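Local structure of xyloglucan-specific endo-beta-1,4-glucanase BoGH9A (Bacteroides ovatus, 6DHT) at residues 114-119 against 202-207; 121-126 against 134-139; 183-188 against 554-559. The protein catalyses the endo-hydrolysis of 1,4-beta-D-glucosidic linkages in the xyloglucan backbone, releasing xyloglucan oligosaccharides. One frame throughout, in Å; residues are numbered along the deposited sequence. Where two conformers were deposited one is given.

Interaction 1: 114-119 against 202-207; sequences SFYYQR and INIPES. With CA (calcium ion), chain D.
Y116 and R119, at the C-terminal end of helix 105-117 and just beyond it, meet I204, P205 and E206 of a calcium-binding loop. The tyrosine makes the apolar half of the contact. Its CB lies 3.9 Å from I204 CG2, and CG, anti to the backbone N (chi1 164°), lies against the same methyl group. Further out, ring atoms CD1 and CE1 pass P205 CD, the latter at 3.6 Å. The hydroxyl lies beside the backbone of I124 and E125.

R119 supplies the polar half. Its chain is extended from CG to NE, and the guanidinium lies with one face against the edge of the Y116 ring, CD1 standing 3.8 Å above its centre. From there it grips the E206 carboxylate end-on in a salt bridge: NH1 reaches OE2 at 3.0 Å on the syn lone pair, while NH2 reaches OE1, also at 3.0 Å, from above the carboxylate plane. The two planes are 51° apart, so the grip is twisted rather than flat. NH2 also forms a salt bridge with E217 of helix 213-226. A leucine in place of R119 would probably leave two carboxylates, those of E206 and E217, without their shared positive partner and the E206 side chain freer to turn.

The loop makes a type I turn from I204 to S207, in which S207 OG accepts a bond from I204 N (2.9 Å). The main-chain O of E206 binds calcium at 2.4 Å, with N209, T211, D213, D216 and a water completing the site, while its carboxylate faces R119. The arginine would probably offset the negative charge of E206 and E217 next to the bound calcium.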
# COMPACT_ATOMS: atom_id res chain seq x y z
N SER A 114 -10.55 2.92 -2.55
CA SER A 114 -10.75 1.55 -2.09
C SER A 114 -10.96 1.49 -0.58
O SER A 114 -11.72 0.65 -0.08
CB SER A 114 -9.57 0.67 -2.48
OG SER A 114 -8.41 0.91 -1.68
N PHE A 115 -10.28 2.37 0.16
CA PHE A 115 -10.38 2.41 1.60
C PHE A 115 -11.80 2.78 2.05
O PHE A 115 -12.32 2.23 3.04
CB PHE A 115 -9.36 3.37 2.19
CG PHE A 115 -7.94 2.87 2.09
CD1 PHE A 115 -7.19 3.07 0.94
CD2 PHE A 115 -7.37 2.16 3.15
CE1 PHE A 115 -5.90 2.54 0.84
CE2 PHE A 115 -6.09 1.66 3.06
CZ PHE A 115 -5.36 1.84 1.89
N TYR A 116 -12.43 3.70 1.32
CA TYR A 116 -13.82 4.06 1.57
C TYR A 116 -14.73 2.82 1.49
O TYR A 116 -15.55 2.58 2.36
CB TYR A 116 -14.28 5.19 0.64
CG TYR A 116 -15.79 5.32 0.59
CD1 TYR A 116 -16.48 5.99 1.59
CD2 TYR A 116 -16.51 4.75 -0.45
CE1 TYR A 116 -17.87 6.07 1.55
CE2 TYR A 116 -17.88 4.85 -0.49
CZ TYR A 116 -18.55 5.52 0.50
OH TYR A 116 -19.93 5.62 0.48
N TYR A 117 -14.54 2.00 0.45
CA TYR A 117 -15.32 0.79 0.32
C TYR A 117 -15.08 -0.20 1.48
O TYR A 117 -15.96 -0.99 1.83
CB TYR A 117 -15.04 0.11 -1.02
CG TYR A 117 -15.61 0.87 -2.19
CD1 TYR A 117 -16.98 0.87 -2.45
CD2 TYR A 117 -14.77 1.54 -3.08
CE1 TYR A 117 -17.50 1.53 -3.54
CE2 TYR A 117 -15.29 2.22 -4.15
CZ TYR A 117 -16.66 2.20 -4.38
OH TYR A 117 -17.15 2.87 -5.48
N GLN A 118 -13.89 -0.16 2.08
CA GLN A 118 -13.58 -1.03 3.21
C GLN A 118 -14.14 -0.56 4.57
O GLN A 118 -13.94 -1.21 5.61
CB GLN A 118 -12.07 -1.21 3.36
CG GLN A 118 -11.35 -1.91 2.21
CD GLN A 118 -11.67 -3.38 2.11
OE1 GLN A 118 -12.48 -3.80 1.28
NE2 GLN A 118 -11.00 -4.19 2.91
N ARG A 119 -14.81 0.60 4.59
CA ARG A 119 -15.22 1.17 5.86
C ARG A 119 -16.31 0.36 6.52
O ARG A 119 -17.24 -0.09 5.85
CB ARG A 119 -15.78 2.58 5.67
CG ARG A 119 -14.73 3.65 5.38
CD ARG A 119 -15.38 5.01 5.43
NE ARG A 119 -14.52 6.06 4.90
CZ ARG A 119 -14.89 7.33 4.81
NH1 ARG A 119 -16.09 7.69 5.24
NH2 ARG A 119 -14.06 8.24 4.30
N ILE A 202 -12.03 12.75 -4.34
CA ILE A 202 -12.36 11.37 -4.71
C ILE A 202 -13.81 10.97 -4.46
O ILE A 202 -14.17 9.78 -4.52
CB ILE A 202 -11.43 10.36 -4.00
CG1 ILE A 202 -11.52 10.50 -2.47
CG2 ILE A 202 -9.98 10.56 -4.45
CD1 ILE A 202 -10.86 9.37 -1.72
N ASN A 203 -14.66 11.97 -4.22
CA ASN A 203 -16.08 11.75 -4.01
C ASN A 203 -16.37 10.77 -2.88
O ASN A 203 -16.97 9.71 -3.08
CB ASN A 203 -16.77 11.33 -5.31
CG ASN A 203 -18.28 11.25 -5.16
OD1 ASN A 203 -18.88 11.98 -4.37
ND2 ASN A 203 -18.90 10.34 -5.89
N ILE A 204 -15.90 11.13 -1.70
CA ILE A 204 -16.25 10.49 -0.44
C ILE A 204 -17.13 11.46 0.35
O ILE A 204 -17.23 12.63 -0.01
CB ILE A 204 -15.00 10.08 0.38
CG1 ILE A 204 -14.05 11.27 0.57
CG2 ILE A 204 -14.29 8.93 -0.30
CD1 ILE A 204 -12.92 11.01 1.54
N PRO A 205 -17.78 11.00 1.42
CA PRO A 205 -18.68 11.90 2.15
C PRO A 205 -17.98 13.17 2.63
O PRO A 205 -18.62 14.22 2.79
CB PRO A 205 -19.17 11.03 3.31
CG PRO A 205 -19.10 9.65 2.77
CD PRO A 205 -17.87 9.62 1.92
N GLU A 206 -16.66 13.09 2.81
CA GLU A 206 -15.88 14.20 3.36
C GLU A 206 -15.24 15.07 2.27
O GLU A 206 -14.38 15.90 2.57
CB GLU A 206 -14.82 13.67 4.34
CG GLU A 206 -15.38 12.76 5.46
CD GLU A 206 -15.69 11.32 5.03
OE1 GLU A 206 -15.33 10.90 3.90
OE2 GLU A 206 -16.29 10.58 5.86
N SER A 207 -15.66 14.88 1.02
CA SER A 207 -15.04 15.61 -0.09
C SER A 207 -15.36 17.10 -0.11
O SER A 207 -14.68 17.85 -0.79
CB SER A 207 -15.40 15.01 -1.44
OG SER A 207 -14.72 13.77 -1.64
CA CA D . -12.11 16.51 2.47
O HOH W 1 -12.43 18.35 1.02

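Interaction 2: 121-126 against 134-139; sequences AMPIEE and RMAGHP
The guanidinium of R134 lies flat against I124, whose CG1 stands 3.6 Å above the centre of one face. This packing flanks a single antiparallel beta bridge, which joins the loops before and after the short helix 126-129. The polar edge of the guanidinium is used too: NH1 donates to the carbonyl O of Y117. The other flat group, the H138 ring, turns away from 121-126 toward Y167, bonding its hydroxyl through ND1 and meeting its ring nearly perpendicularly. The H138 side chain is about 9 Å from that of D171, the predicted nucleophile, so the loop pair probably borders the active-site region.

I124 and R134 lie side by side and point the same way. The arginine chain is extended from CG to NE, and a chi4 of -93° then turns the guanidinium aside from that line. I124 CB packs on R134 CG at 3.8 Å, so the aliphatic stem shares in the contact.

The bridge is a hydrogen-bonded pair. I124 N donates to R134 O, and R134 N returns a bond to I124 O, both at 2.9 Å. Further along, the backbones stay close: A136 CB packs on one face of the M122-P123 peptide, 3.6 Å from P123 N, and A136 CA makes a CH...O contact with M122 O. The far end is closed by A121 N, which bonds G137 O at 2.9 Å with an N-H...O angle of 165°.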
# COMPACT_ATOMS: atom_id res chain seq x y z
N ALA A 121 -19.15 0.19 9.96
CA ALA A 121 -19.98 1.02 10.83
C ALA A 121 -20.59 2.21 10.13
O ALA A 121 -20.89 3.22 10.77
CB ALA A 121 -19.18 1.49 12.05
N MET A 122 -20.78 2.13 8.82
CA MET A 122 -21.52 3.18 8.14
C MET A 122 -22.09 2.73 6.81
O MET A 122 -21.56 1.83 6.15
CB MET A 122 -20.67 4.42 7.95
CG MET A 122 -19.69 4.37 6.81
SD MET A 122 -18.87 5.96 6.78
CE MET A 122 -19.87 6.86 5.61
N PRO A 123 -23.20 3.36 6.40
CA PRO A 123 -23.74 2.99 5.10
C PRO A 123 -22.80 3.47 4.01
O PRO A 123 -22.11 4.48 4.15
CB PRO A 123 -25.09 3.72 5.06
CG PRO A 123 -24.93 4.84 5.97
CD PRO A 123 -24.00 4.41 7.06
N ILE A 124 -22.76 2.70 2.94
CA ILE A 124 -21.90 2.95 1.80
C ILE A 124 -22.85 3.38 0.69
O ILE A 124 -23.38 2.55 -0.04
CB ILE A 124 -21.09 1.68 1.47
CG1 ILE A 124 -20.26 1.25 2.71
CG2 ILE A 124 -20.20 1.90 0.27
CD1 ILE A 124 -19.23 2.26 3.15
N GLU A 125 -23.12 4.68 0.62
CA GLU A 125 -24.23 5.21 -0.19
C GLU A 125 -23.88 5.41 -1.64
O GLU A 125 -22.77 5.81 -1.97
CB GLU A 125 -24.72 6.53 0.40
CG GLU A 125 -25.34 6.35 1.78
CD GLU A 125 -25.64 7.66 2.49
OE1 GLU A 125 -25.19 8.73 2.03
OE2 GLU A 125 -26.34 7.60 3.52
N GLU A 126 -24.85 5.16 -2.51
CA GLU A 126 -24.65 5.17 -3.95
C GLU A 126 -24.04 6.47 -4.48
O GLU A 126 -23.27 6.48 -5.41
CB GLU A 126 -25.97 4.87 -4.68
CG GLU A 126 -25.86 4.88 -6.20
CD GLU A 126 -26.97 4.10 -6.87
OE1 GLU A 126 -28.00 3.81 -6.21
OE2 GLU A 126 -26.82 3.78 -8.07
N ARG A 134 -23.94 -0.33 -0.28
CA ARG A 134 -24.45 -1.30 0.68
C ARG A 134 -24.84 -0.65 1.99
O ARG A 134 -24.51 0.50 2.26
CB ARG A 134 -23.43 -2.41 0.93
CG ARG A 134 -22.16 -1.98 1.64
CD ARG A 134 -21.13 -3.12 1.75
NE ARG A 134 -20.14 -2.77 2.76
CZ ARG A 134 -18.98 -2.16 2.53
NH1 ARG A 134 -18.60 -1.89 1.30
NH2 ARG A 134 -18.18 -1.88 3.55
N MET A 135 -25.55 -1.41 2.81
CA MET A 135 -25.97 -0.95 4.11
C MET A 135 -24.77 -0.98 5.05
O MET A 135 -23.76 -1.61 4.75
CB MET A 135 -27.06 -1.87 4.67
CG MET A 135 -28.26 -2.02 3.74
SD MET A 135 -29.24 -0.51 3.63
CE MET A 135 -30.29 -0.76 5.07
N ALA A 136 -24.90 -0.31 6.18
CA ALA A 136 -23.88 -0.39 7.22
C ALA A 136 -23.71 -1.85 7.69
O ALA A 136 -24.67 -2.63 7.75
CB ALA A 136 -24.25 0.52 8.37
N GLY A 137 -22.47 -2.20 8.02
CA GLY A 137 -22.15 -3.49 8.58
C GLY A 137 -21.09 -3.38 9.67
O GLY A 137 -20.35 -2.40 9.72
N HIS A 138 -21.01 -4.38 10.54
CA HIS A 138 -20.05 -4.40 11.65
C HIS A 138 -19.99 -3.10 12.46
O HIS A 138 -18.98 -2.40 12.49
CB HIS A 138 -18.66 -4.81 11.15
CG HIS A 138 -18.61 -6.21 10.63
ND1 HIS A 138 -18.82 -6.52 9.31
CD2 HIS A 138 -18.42 -7.40 11.26
CE1 HIS A 138 -18.74 -7.83 9.14
NE2 HIS A 138 -18.49 -8.38 10.31
N PRO A 139 -21.08 -2.78 13.15
CA PRO A 139 -21.08 -1.58 14.00
C PRO A 139 -19.99 -1.63 15.08
O PRO A 139 -19.46 -0.58 15.43
CB PRO A 139 -22.48 -1.61 14.63
CG PRO A 139 -22.94 -3.00 14.48
CD PRO A 139 -22.38 -3.47 13.20

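Interaction 3: 183-188 against 554-559; sequences IGLMQS and NAALVA
L185 and M186 of helix 176-192 pack on A555, A556, V558 and A559 of helix 551-567, deep within the (alpha/alpha)6 barrel that characterises glycoside hydrolase family 9. The two segments run parallel, with their axes only 2° apart and 8.8 Å from each other at closest approach, consistent with neighbours in one layer of the barrel. The long side chains lie on one helix and mostly short ones on the other, so the first provides the bumps and the second the hollows.

L185 fills a shallow depression floored by backbone. Its CG is anti to the backbone N (chi1 178°) and faces the methyl of A559 at 4.2 Å; CD2 lies over the A555-A556 peptide, 3.9 Å from A556 N. The small alanine side chains let the leucine approach the main chain here.

M186 takes the neighbouring hollow, between A555 and V558. Its CG lies 3.9 Å from A555 CB, and its SD is the same distance from V558 CG1; the methionine and valine cross at about a right angle, with the sulfur near both valine methyls. In return, A555 CB is itself a small bump that packs between the side chains of L185 and M186.

Helices 439-458 and 105-117 border this interface, the former touching A556 and A559, the latter M186 and V558. At the tip of M186 the chain bends (chi3 -77°), bringing CE back to within 4.1 Å of A555 CB.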
# COMPACT_ATOMS: atom_id res chain seq x y z
N ILE A 183 -1.55 3.47 7.21
CA ILE A 183 -1.67 4.91 7.36
C ILE A 183 -0.28 5.54 7.41
O ILE A 183 -0.04 6.55 6.76
CB ILE A 183 -2.45 5.24 8.62
CG1 ILE A 183 -3.89 4.74 8.54
CG2 ILE A 183 -2.43 6.73 8.83
CD1 ILE A 183 -4.61 4.68 9.86
N GLY A 184 0.64 4.92 8.14
CA GLY A 184 1.99 5.46 8.25
C GLY A 184 2.67 5.62 6.90
O GLY A 184 3.35 6.63 6.66
N LEU A 185 2.46 4.66 6.01
CA LEU A 185 3.03 4.70 4.68
C LEU A 185 2.35 5.79 3.84
O LEU A 185 3.03 6.61 3.21
CB LEU A 185 2.92 3.33 4.00
CG LEU A 185 3.44 3.28 2.56
CD1 LEU A 185 4.90 3.69 2.47
CD2 LEU A 185 3.23 1.90 1.99
N MET A 186 1.02 5.81 3.83
CA MET A 186 0.31 6.77 3.01
C MET A 186 0.59 8.19 3.48
O MET A 186 0.75 9.10 2.66
CB MET A 186 -1.19 6.48 2.93
CG MET A 186 -1.48 5.20 2.16
SD MET A 186 -3.21 4.81 1.99
CE MET A 186 -3.59 4.19 3.59
N GLN A 187 0.64 8.38 4.79
CA GLN A 187 0.93 9.70 5.35
C GLN A 187 2.39 10.11 5.16
O GLN A 187 2.71 11.31 5.22
CB GLN A 187 0.47 9.77 6.84
CG GLN A 187 -1.05 9.81 6.92
CD GLN A 187 -1.67 10.09 8.28
OE1 GLN A 187 -2.84 10.45 8.33
NE2 GLN A 187 -0.94 9.87 9.37
N SER A 188 3.30 9.17 4.93
CA SER A 188 4.67 9.52 4.55
C SER A 188 4.63 10.20 3.18
O SER A 188 5.25 11.27 2.98
CB SER A 188 5.58 8.28 4.49
OG SER A 188 5.67 7.64 5.76
N ASN A 554 -2.93 -1.98 -0.81
CA ASN A 554 -3.42 -0.74 -1.40
C ASN A 554 -2.69 0.50 -0.90
O ASN A 554 -2.60 1.50 -1.63
CB ASN A 554 -4.92 -0.60 -1.26
CG ASN A 554 -5.61 -0.92 -2.55
OD1 ASN A 554 -5.48 -2.05 -3.05
ND2 ASN A 554 -6.27 0.05 -3.14
N ALA A 555 -2.13 0.45 0.32
CA ALA A 555 -1.36 1.58 0.83
C ALA A 555 -0.15 1.78 -0.05
O ALA A 555 0.21 2.90 -0.39
CB ALA A 555 -0.95 1.35 2.26
N ALA A 556 0.48 0.67 -0.44
CA ALA A 556 1.63 0.72 -1.35
C ALA A 556 1.24 1.30 -2.69
O ALA A 556 1.96 2.10 -3.28
CB ALA A 556 2.22 -0.67 -1.52
N LEU A 557 0.11 0.85 -3.22
CA LEU A 557 -0.38 1.39 -4.49
C LEU A 557 -0.69 2.88 -4.40
O LEU A 557 -0.31 3.63 -5.29
CB LEU A 557 -1.63 0.62 -4.91
CG LEU A 557 -2.28 1.05 -6.22
CD1 LEU A 557 -1.32 0.87 -7.40
CD2 LEU A 557 -3.58 0.29 -6.44
N VAL A 558 -1.36 3.31 -3.35
CA VAL A 558 -1.60 4.76 -3.17
C VAL A 558 -0.28 5.51 -3.11
O VAL A 558 -0.11 6.56 -3.74
CB VAL A 558 -2.37 5.01 -1.87
CG1 VAL A 558 -2.32 6.49 -1.46
CG2 VAL A 558 -3.82 4.57 -1.96
N ALA A 559 0.68 4.95 -2.36
CA ALA A 559 1.99 5.59 -2.23
C ALA A 559 2.68 5.78 -3.57
O ALA A 559 3.12 6.90 -3.89
CB ALA A 559 2.89 4.81 -1.29

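In the fold
From the N terminus, the chain reaches helix 105-117, whose end opens interaction 1. Before that contact closes at 202-207, interaction 2 closes a small loop around helix 126-129, nested inside the larger one; the two touch where R134 reaches the end of helix 105-117. Interaction 3 starts at 183-188, still within the loop of interaction 1, but closes only at 554-559, so these two cross. They meet where the F115 ring packs on M186 and A555. Together they join the surface loops and the calcium loop to helices 105-117, 176-192 and 551-567.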